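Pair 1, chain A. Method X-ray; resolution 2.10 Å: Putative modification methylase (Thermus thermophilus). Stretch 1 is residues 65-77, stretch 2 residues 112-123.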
# COMPACT_ATOMS: atom_id res chain seq x y z
N HIS A 65 -19.55 -11.33 -3.40
CA HIS A 65 -18.52 -11.12 -2.40
C HIS A 65 -17.13 -11.32 -2.98
O HIS A 65 -16.87 -10.92 -4.12
CB HIS A 65 -18.75 -12.07 -1.21
CG HIS A 65 -18.92 -13.51 -1.60
ND1 HIS A 65 -19.26 -14.49 -0.70
CD2 HIS A 65 -18.80 -14.13 -2.80
CE1 HIS A 65 -19.34 -15.65 -1.32
NE2 HIS A 65 -19.07 -15.46 -2.60
N ILE A 66 -16.24 -11.95 -2.21
CA ILE A 66 -14.87 -12.18 -2.68
C ILE A 66 -14.85 -12.75 -4.10
O ILE A 66 -13.88 -12.54 -4.83
CB ILE A 66 -14.10 -13.11 -1.72
CG1 ILE A 66 -13.83 -12.39 -0.40
CG2 ILE A 66 -12.78 -13.54 -2.35
CD1 ILE A 66 -12.90 -13.13 0.55
N GLU A 67 -15.90 -13.46 -4.48
CA GLU A 67 -15.98 -14.04 -5.81
C GLU A 67 -15.91 -12.95 -6.87
O GLU A 67 -15.02 -12.96 -7.72
CB GLU A 67 -17.28 -14.84 -5.99
CG GLU A 67 -17.31 -16.19 -5.29
CD GLU A 67 -16.22 -17.14 -5.78
OE1 GLU A 67 -16.19 -18.30 -5.32
OE2 GLU A 67 -15.40 -16.72 -6.63
N ASP A 68 -16.85 -12.01 -6.81
CA ASP A 68 -16.88 -10.90 -7.76
C ASP A 68 -15.51 -10.25 -7.76
O ASP A 68 -14.96 -9.93 -8.81
CB ASP A 68 -17.92 -9.86 -7.35
CG ASP A 68 -19.28 -10.46 -7.08
OD1 ASP A 68 -19.41 -11.23 -6.10
OD2 ASP A 68 -20.23 -10.17 -7.85
N TYR A 69 -14.97 -10.08 -6.56
CA TYR A 69 -13.67 -9.47 -6.35
C TYR A 69 -12.55 -10.25 -7.04
O TYR A 69 -11.79 -9.68 -7.82
CB TYR A 69 -13.40 -9.38 -4.84
CG TYR A 69 -12.18 -8.57 -4.47
CD1 TYR A 69 -12.09 -7.22 -4.81
CD2 TYR A 69 -11.12 -9.15 -3.78
CE1 TYR A 69 -10.97 -6.47 -4.48
CE2 TYR A 69 -9.99 -8.41 -3.45
CZ TYR A 69 -9.92 -7.08 -3.80
OH TYR A 69 -8.80 -6.35 -3.48
N GLU A 70 -12.47 -11.55 -6.77
CA GLU A 70 -11.44 -12.40 -7.38
C GLU A 70 -11.56 -12.40 -8.90
O GLU A 70 -10.55 -12.28 -9.61
CB GLU A 70 -11.54 -13.84 -6.88
CG GLU A 70 -11.45 -14.00 -5.38
CD GLU A 70 -10.30 -13.24 -4.76
OE1 GLU A 70 -9.14 -13.45 -5.17
OE2 GLU A 70 -10.56 -12.41 -3.85
N ALA A 71 -12.78 -12.55 -9.40
CA ALA A 71 -13.01 -12.57 -10.84
C ALA A 71 -12.57 -11.23 -11.46
O ALA A 71 -12.01 -11.20 -12.56
CB ALA A 71 -14.48 -12.82 -11.12
N PHE A 72 -12.82 -10.14 -10.75
CA PHE A 72 -12.42 -8.82 -11.22
C PHE A 72 -10.90 -8.77 -11.30
O PHE A 72 -10.33 -8.38 -12.31
CB PHE A 72 -12.94 -7.74 -10.25
CG PHE A 72 -12.56 -6.34 -10.64
CD1 PHE A 72 -12.91 -5.84 -11.90
CD2 PHE A 72 -11.85 -5.53 -9.77
CE1 PHE A 72 -12.55 -4.54 -12.27
CE2 PHE A 72 -11.48 -4.23 -10.13
CZ PHE A 72 -11.83 -3.73 -11.38
N LEU A 73 -10.24 -9.20 -10.22
CA LEU A 73 -8.78 -9.22 -10.19
C LEU A 73 -8.23 -10.02 -11.37
O LEU A 73 -7.28 -9.61 -12.02
CB LEU A 73 -8.29 -9.83 -8.88
CG LEU A 73 -8.46 -8.94 -7.65
CD1 LEU A 73 -8.06 -9.70 -6.40
CD2 LEU A 73 -7.61 -7.69 -7.83
N ASP A 74 -8.85 -11.17 -11.63
CA ASP A 74 -8.44 -12.04 -12.72
C ASP A 74 -8.59 -11.33 -14.06
O ASP A 74 -7.79 -11.54 -14.98
CB ASP A 74 -9.26 -13.33 -12.70
CG ASP A 74 -8.82 -14.28 -11.59
OD1 ASP A 74 -9.61 -15.17 -11.22
OD2 ASP A 74 -7.68 -14.13 -11.09
N GLU A 75 -9.62 -10.50 -14.19
CA GLU A 75 -9.83 -9.76 -15.43
C GLU A 75 -8.67 -8.79 -15.63
O GLU A 75 -8.09 -8.71 -16.71
CB GLU A 75 -11.14 -8.99 -15.38
CG GLU A 75 -12.38 -9.85 -15.30
CD GLU A 75 -13.66 -9.03 -15.16
OE1 GLU A 75 -13.86 -8.11 -15.98
OE2 GLU A 75 -14.45 -9.31 -14.23
N LEU A 76 -8.34 -8.06 -14.56
CA LEU A 76 -7.25 -7.11 -14.61
C LEU A 76 -5.94 -7.80 -14.98
O LEU A 76 -5.15 -7.27 -15.77
CB LEU A 76 -7.07 -6.42 -13.25
CG LEU A 76 -8.25 -5.66 -12.64
CD1 LEU A 76 -7.79 -5.04 -11.33
CD2 LEU A 76 -8.76 -4.58 -13.59
N ASP A 77 -5.71 -8.99 -14.42
CA ASP A 77 -4.49 -9.73 -14.71
C ASP A 77 -4.27 -10.01 -16.19
O ASP A 77 -3.13 -9.98 -16.68
CB ASP A 77 -4.47 -11.04 -13.92
CG ASP A 77 -3.99 -10.86 -12.49
OD1 ASP A 77 -3.87 -9.69 -12.04
OD2 ASP A 77 -3.72 -11.87 -11.81
N VAL A 112 -12.55 -2.87 4.15
CA VAL A 112 -12.07 -2.31 2.91
C VAL A 112 -11.35 -3.36 2.09
O VAL A 112 -10.51 -4.08 2.62
CB VAL A 112 -11.08 -1.16 3.18
CG1 VAL A 112 -10.75 -0.43 1.90
CG2 VAL A 112 -11.66 -0.21 4.22
N PHE A 113 -11.70 -3.48 0.81
CA PHE A 113 -11.01 -4.44 -0.04
C PHE A 113 -9.66 -3.80 -0.36
O PHE A 113 -9.61 -2.69 -0.88
CB PHE A 113 -11.82 -4.70 -1.32
CG PHE A 113 -12.76 -5.86 -1.21
CD1 PHE A 113 -12.27 -7.16 -1.06
CD2 PHE A 113 -14.14 -5.67 -1.21
CE1 PHE A 113 -13.15 -8.24 -0.90
CE2 PHE A 113 -15.02 -6.74 -1.06
CZ PHE A 113 -14.52 -8.03 -0.90
N PRO A 114 -8.56 -4.49 -0.03
CA PRO A 114 -7.20 -3.99 -0.29
C PRO A 114 -6.79 -4.10 -1.76
O PRO A 114 -5.80 -4.75 -2.10
CB PRO A 114 -6.34 -4.87 0.61
CG PRO A 114 -7.04 -6.19 0.52
CD PRO A 114 -8.51 -5.80 0.64
N LEU A 115 -7.57 -3.46 -2.63
CA LEU A 115 -7.33 -3.50 -4.07
C LEU A 115 -5.89 -3.27 -4.50
O LEU A 115 -5.35 -4.04 -5.31
CB LEU A 115 -8.21 -2.45 -4.76
CG LEU A 115 -9.03 -2.87 -5.98
CD1 LEU A 115 -9.35 -1.62 -6.80
CD2 LEU A 115 -8.28 -3.89 -6.84
N HIS A 116 -5.26 -2.22 -3.98
CA HIS A 116 -3.89 -1.90 -4.37
C HIS A 116 -2.93 -3.04 -4.01
O HIS A 116 -1.98 -3.32 -4.75
CB HIS A 116 -3.42 -0.60 -3.70
CG HIS A 116 -2.84 -0.80 -2.33
ND1 HIS A 116 -3.62 -0.96 -1.20
CD2 HIS A 116 -1.56 -0.91 -1.91
CE1 HIS A 116 -2.85 -1.16 -0.15
NE2 HIS A 116 -1.59 -1.13 -0.55
N ALA A 117 -3.16 -3.68 -2.87
CA ALA A 117 -2.30 -4.76 -2.42
C ALA A 117 -2.48 -6.01 -3.28
O ALA A 117 -1.51 -6.69 -3.61
CB ALA A 117 -2.57 -5.08 -0.96
N ASP A 118 -3.73 -6.31 -3.64
CA ASP A 118 -4.01 -7.47 -4.48
C ASP A 118 -3.37 -7.26 -5.84
O ASP A 118 -2.85 -8.20 -6.44
CB ASP A 118 -5.53 -7.67 -4.63
CG ASP A 118 -6.13 -8.44 -3.46
OD1 ASP A 118 -5.67 -9.59 -3.24
OD2 ASP A 118 -7.03 -7.93 -2.77
N ILE A 119 -3.40 -6.01 -6.32
CA ILE A 119 -2.82 -5.68 -7.61
C ILE A 119 -1.31 -5.85 -7.56
O ILE A 119 -0.73 -6.50 -8.43
CB ILE A 119 -3.16 -4.22 -8.02
CG1 ILE A 119 -4.68 -4.04 -8.14
CG2 ILE A 119 -2.47 -3.87 -9.34
CD1 ILE A 119 -5.31 -4.87 -9.20
N GLN A 120 -0.67 -5.28 -6.54
CA GLN A 120 0.78 -5.39 -6.40
C GLN A 120 1.24 -6.83 -6.39
O GLN A 120 2.18 -7.20 -7.10
CB GLN A 120 1.28 -4.72 -5.10
CG GLN A 120 1.50 -3.23 -5.20
CD GLN A 120 2.13 -2.65 -3.95
OE1 GLN A 120 3.31 -2.28 -3.95
NE2 GLN A 120 1.37 -2.58 -2.89
N VAL A 121 0.59 -7.65 -5.58
CA VAL A 121 0.95 -9.06 -5.46
C VAL A 121 0.81 -9.79 -6.80
O VAL A 121 1.76 -10.39 -7.29
CB VAL A 121 0.07 -9.73 -4.39
CG1 VAL A 121 0.29 -11.24 -4.38
CG2 VAL A 121 0.40 -9.14 -3.02
N ARG A 122 -0.37 -9.71 -7.41
CA ARG A 122 -0.61 -10.37 -8.68
C ARG A 122 0.34 -9.93 -9.79
O ARG A 122 0.66 -10.72 -10.68
CB ARG A 122 -2.06 -10.17 -9.09
CG ARG A 122 -3.04 -10.94 -8.22
CD ARG A 122 -4.46 -10.47 -8.43
NE ARG A 122 -5.44 -11.35 -7.79
CZ ARG A 122 -6.01 -12.39 -8.38
NH1 ARG A 122 -5.71 -12.70 -9.63
NH2 ARG A 122 -6.89 -13.13 -7.72
N CYS A 123 0.81 -8.68 -9.74
CA CYS A 123 1.72 -8.19 -10.76
C CYS A 123 3.07 -8.90 -10.68
O CYS A 123 3.74 -9.09 -11.69
CB CYS A 123 1.92 -6.68 -10.66
SG CYS A 123 0.61 -5.70 -11.48
O HOH W 1 -1.38 -12.94 -11.15

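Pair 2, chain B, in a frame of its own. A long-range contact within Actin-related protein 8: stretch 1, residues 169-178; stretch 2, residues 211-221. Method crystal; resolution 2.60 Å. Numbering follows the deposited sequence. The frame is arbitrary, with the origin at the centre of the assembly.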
# COMPACT_ATOMS: atom_id res chain seq x y z
N SER B 169 18.98 7.52 9.26
CA SER B 169 19.23 6.80 10.50
C SER B 169 17.93 6.39 11.16
O SER B 169 16.88 6.96 10.89
CB SER B 169 19.97 7.70 11.47
OG SER B 169 19.11 8.75 11.86
N LEU B 170 18.00 5.42 12.06
CA LEU B 170 16.82 5.07 12.85
C LEU B 170 16.28 6.30 13.60
O LEU B 170 15.07 6.52 13.62
CB LEU B 170 17.14 3.95 13.82
CG LEU B 170 15.97 3.49 14.69
CD1 LEU B 170 14.78 3.10 13.83
CD2 LEU B 170 16.42 2.31 15.48
N THR B 171 17.15 7.11 14.19
CA THR B 171 16.66 8.23 14.98
C THR B 171 15.98 9.28 14.12
O THR B 171 15.00 9.90 14.54
CB THR B 171 17.76 8.90 15.81
OG1 THR B 171 18.77 9.41 14.94
CG2 THR B 171 18.38 7.89 16.76
N ALA B 172 16.50 9.49 12.92
CA ALA B 172 15.91 10.49 12.05
C ALA B 172 14.55 10.01 11.61
O ALA B 172 13.62 10.81 11.52
CB ALA B 172 16.79 10.73 10.85
N VAL B 173 14.43 8.72 11.32
CA VAL B 173 13.17 8.16 10.85
C VAL B 173 12.11 8.32 11.93
O VAL B 173 10.97 8.70 11.65
CB VAL B 173 13.29 6.66 10.51
CG1 VAL B 173 11.90 6.05 10.37
CG2 VAL B 173 14.10 6.45 9.25
N LEU B 174 12.49 8.03 13.17
CA LEU B 174 11.56 8.11 14.28
C LEU B 174 11.12 9.55 14.53
O LEU B 174 9.97 9.81 14.86
CB LEU B 174 12.17 7.50 15.54
CG LEU B 174 12.16 5.97 15.53
CD1 LEU B 174 13.04 5.43 16.62
CD2 LEU B 174 10.75 5.48 15.72
N ALA B 175 12.03 10.50 14.35
CA ALA B 175 11.68 11.89 14.57
C ALA B 175 10.71 12.35 13.49
O ALA B 175 9.78 13.13 13.76
CB ALA B 175 12.91 12.74 14.58
N ASP B 176 10.92 11.85 12.28
CA ASP B 176 10.04 12.16 11.15
C ASP B 176 8.66 11.55 11.36
O ASP B 176 7.65 12.20 11.09
CB ASP B 176 10.66 11.68 9.84
CG ASP B 176 11.90 12.50 9.44
OD1 ASP B 176 12.16 13.54 10.09
OD2 ASP B 176 12.62 12.12 8.47
N ILE B 177 8.61 10.31 11.83
CA ILE B 177 7.33 9.68 12.16
C ILE B 177 6.59 10.53 13.17
O ILE B 177 5.42 10.85 12.98
CB ILE B 177 7.50 8.29 12.76
CG1 ILE B 177 8.18 7.37 11.75
CG2 ILE B 177 6.14 7.70 13.18
CD1 ILE B 177 7.50 7.40 10.45
N GLU B 178 7.28 10.91 14.23
CA GLU B 178 6.64 11.66 15.29
C GLU B 178 6.10 12.99 14.78
O GLU B 178 4.97 13.36 15.07
CB GLU B 178 7.59 11.91 16.46
CG GLU B 178 7.01 12.88 17.46
CD GLU B 178 7.71 12.86 18.80
OE1 GLU B 178 8.80 12.24 18.89
OE2 GLU B 178 7.18 13.45 19.76
N LYS B 211 10.88 -6.46 15.54
CA LYS B 211 10.73 -6.25 16.98
C LYS B 211 11.36 -4.95 17.45
O LYS B 211 10.74 -4.16 18.16
CB LYS B 211 11.30 -7.42 17.78
CG LYS B 211 10.51 -8.71 17.66
CD LYS B 211 11.23 -9.83 18.41
CE LYS B 211 10.58 -11.19 18.17
NZ LYS B 211 10.58 -11.58 16.73
N GLN B 212 12.61 -4.73 17.06
CA GLN B 212 13.29 -3.53 17.49
C GLN B 212 12.53 -2.26 17.13
O GLN B 212 12.40 -1.34 17.95
CB GLN B 212 14.69 -3.46 16.88
CG GLN B 212 15.62 -2.58 17.71
CD GLN B 212 16.48 -1.67 16.86
OE1 GLN B 212 16.83 -1.99 15.72
NE2 GLN B 212 16.83 -0.51 17.42
N HIS B 213 12.04 -2.21 15.90
CA HIS B 213 11.36 -1.03 15.37
C HIS B 213 10.02 -0.79 16.00
O HIS B 213 9.65 0.36 16.25
CB HIS B 213 11.18 -1.17 13.87
CG HIS B 213 12.47 -1.09 13.12
ND1 HIS B 213 12.58 -1.42 11.79
CD2 HIS B 213 13.70 -0.73 13.53
CE1 HIS B 213 13.83 -1.26 11.41
NE2 HIS B 213 14.53 -0.84 12.45
N VAL B 214 9.26 -1.87 16.19
CA VAL B 214 8.00 -1.80 16.91
C VAL B 214 8.26 -1.27 18.32
O VAL B 214 7.60 -0.32 18.77
CB VAL B 214 7.36 -3.17 16.96
CG1 VAL B 214 6.07 -3.14 17.78
CG2 VAL B 214 7.10 -3.63 15.56
N LYS B 215 9.24 -1.87 19.00
CA LYS B 215 9.66 -1.40 20.31
C LYS B 215 9.82 0.12 20.31
O LYS B 215 9.22 0.82 21.12
CB LYS B 215 10.97 -2.07 20.71
CG LYS B 215 11.48 -1.72 22.09
CD LYS B 215 12.94 -2.14 22.28
CE LYS B 215 13.91 -1.13 21.66
NZ LYS B 215 15.32 -1.62 21.63
N GLU B 216 10.62 0.62 19.37
CA GLU B 216 10.88 2.04 19.24
C GLU B 216 9.63 2.88 19.05
O GLU B 216 9.54 4.01 19.55
CB GLU B 216 11.81 2.28 18.05
CG GLU B 216 13.23 1.79 18.25
CD GLU B 216 14.01 2.65 19.21
OE1 GLU B 216 13.49 3.72 19.61
OE2 GLU B 216 15.14 2.26 19.58
N LEU B 217 8.68 2.36 18.29
CA LEU B 217 7.46 3.09 17.96
C LEU B 217 6.60 3.20 19.19
O LEU B 217 6.11 4.28 19.54
CB LEU B 217 6.69 2.36 16.85
CG LEU B 217 7.30 2.50 15.46
CD1 LEU B 217 6.61 1.57 14.47
CD2 LEU B 217 7.23 3.95 14.99
N VAL B 218 6.40 2.06 19.84
CA VAL B 218 5.73 2.02 21.12
C VAL B 218 6.37 3.02 22.07
O VAL B 218 5.68 3.79 22.74
CB VAL B 218 5.83 0.63 21.74
CG1 VAL B 218 5.32 0.67 23.17
CG2 VAL B 218 5.06 -0.38 20.89
N ASN B 219 7.69 3.03 22.12
CA ASN B 219 8.35 3.98 23.00
C ASN B 219 7.99 5.40 22.60
O ASN B 219 7.74 6.26 23.43
CB ASN B 219 9.87 3.77 23.02
CG ASN B 219 10.56 4.72 23.97
OD1 ASN B 219 10.51 4.56 25.19
ND2 ASN B 219 11.18 5.74 23.41
N MET B 220 7.94 5.62 21.29
CA MET B 220 7.62 6.94 20.79
C MET B 220 6.19 7.32 21.19
O MET B 220 5.97 8.40 21.73
CB MET B 220 7.80 6.99 19.27
CG MET B 220 7.49 8.35 18.70
SD MET B 220 7.03 8.36 16.97
CE MET B 220 5.78 7.08 16.89
N ILE B 221 5.23 6.43 20.94
CA ILE B 221 3.84 6.70 21.29
C ILE B 221 3.65 7.06 22.77
O ILE B 221 3.03 8.07 23.10
CB ILE B 221 2.95 5.47 21.04
CG1 ILE B 221 2.96 5.09 19.56
CG2 ILE B 221 1.54 5.77 21.49
CD1 ILE B 221 2.55 6.23 18.70

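The sharpest difference lies where Arg A122 of pair 1 coincides with Met B220 of pair 2. The arginine reaches back across the partner helix and forms salt bridges with three acids: NH1 lies 2.8 Å from Asp A74 OD2 and 3.1 Å from Asp A77 OD2, and NH2 makes a weak hydrogen bond of 3.4 Å to Glu A70 OE1. Its long, flexible chain suits a place from which one charge must meet carboxylates on successive turns. Met B220 stays apolar: its SD lies 3.6 Å from Glu B178 CB, and its CE packs 3.8 Å from Ile B177 CG2. The acids change with it, for Glu A70 and Asp A74 correspond to Thr B171 and Ala B175, while Asp A77 matches Glu B178, whose CB rather than its carboxylate is closest to the sulfur.

These chemistries ride on nearly one backbone. Fourteen central residues superpose with an RMSD of 0.3 Å; the helices cross at -47° in pair 1 and -43° in pair 2, with axes 10.7 and 10.8 Å apart at closest approach.

At the centre the solutions converge. Leu A73 and Leu B174 share the m,t rotamer and point toward the other helix. Leu A73 sits as a knob among Leu A115, Asp A118, Ile A119 and Arg A122; its CD2 lies 3.9 Å from Ile A119 CD1. In pair 2, Leu B174 CD2 meets Leu B217 CD2 at the same 3.9 Å. A branched aliphatic residue fills such a space without needing a polar partner. One turn on, Leu A76 and Ile B177 extend the greasy strip: Leu A76 CD1 lies 3.3 Å from Ile A119 CD1, and Ile B177 CG2 lies 4.3 Å from Leu B217 CD2.

Tyr A69 and Leu B170 match too, both with chi1 t. The tyrosine combines two roles: its ring stacks face-to-face on Phe A113, centroids 4.1 Å apart, while its OH donates a very short 2.5 Å hydrogen bond to Asp A118 OD2. Leu B170 offers only methyls, with CD1 4.0 Å from His B213 CD2 and CD2 4.3 Å from Glu B216 CG. Thus Asp A118 and Glu B216, whose side-chain centres fall 0.4 Å apart, play different parts: the aspartate accepts a hydrogen bond from the tyrosine, whereas Glu B216 forms none to the other helix and only packs on its leucines, with its OE1 3.5 Å from Leu B174 CD1. Pair 2 has no hydrogen bond between its helices and buries 389 Å², against 625 Å² in pair 1, where Arg A122, Tyr A69 and Phe A113 contribute the largest shares.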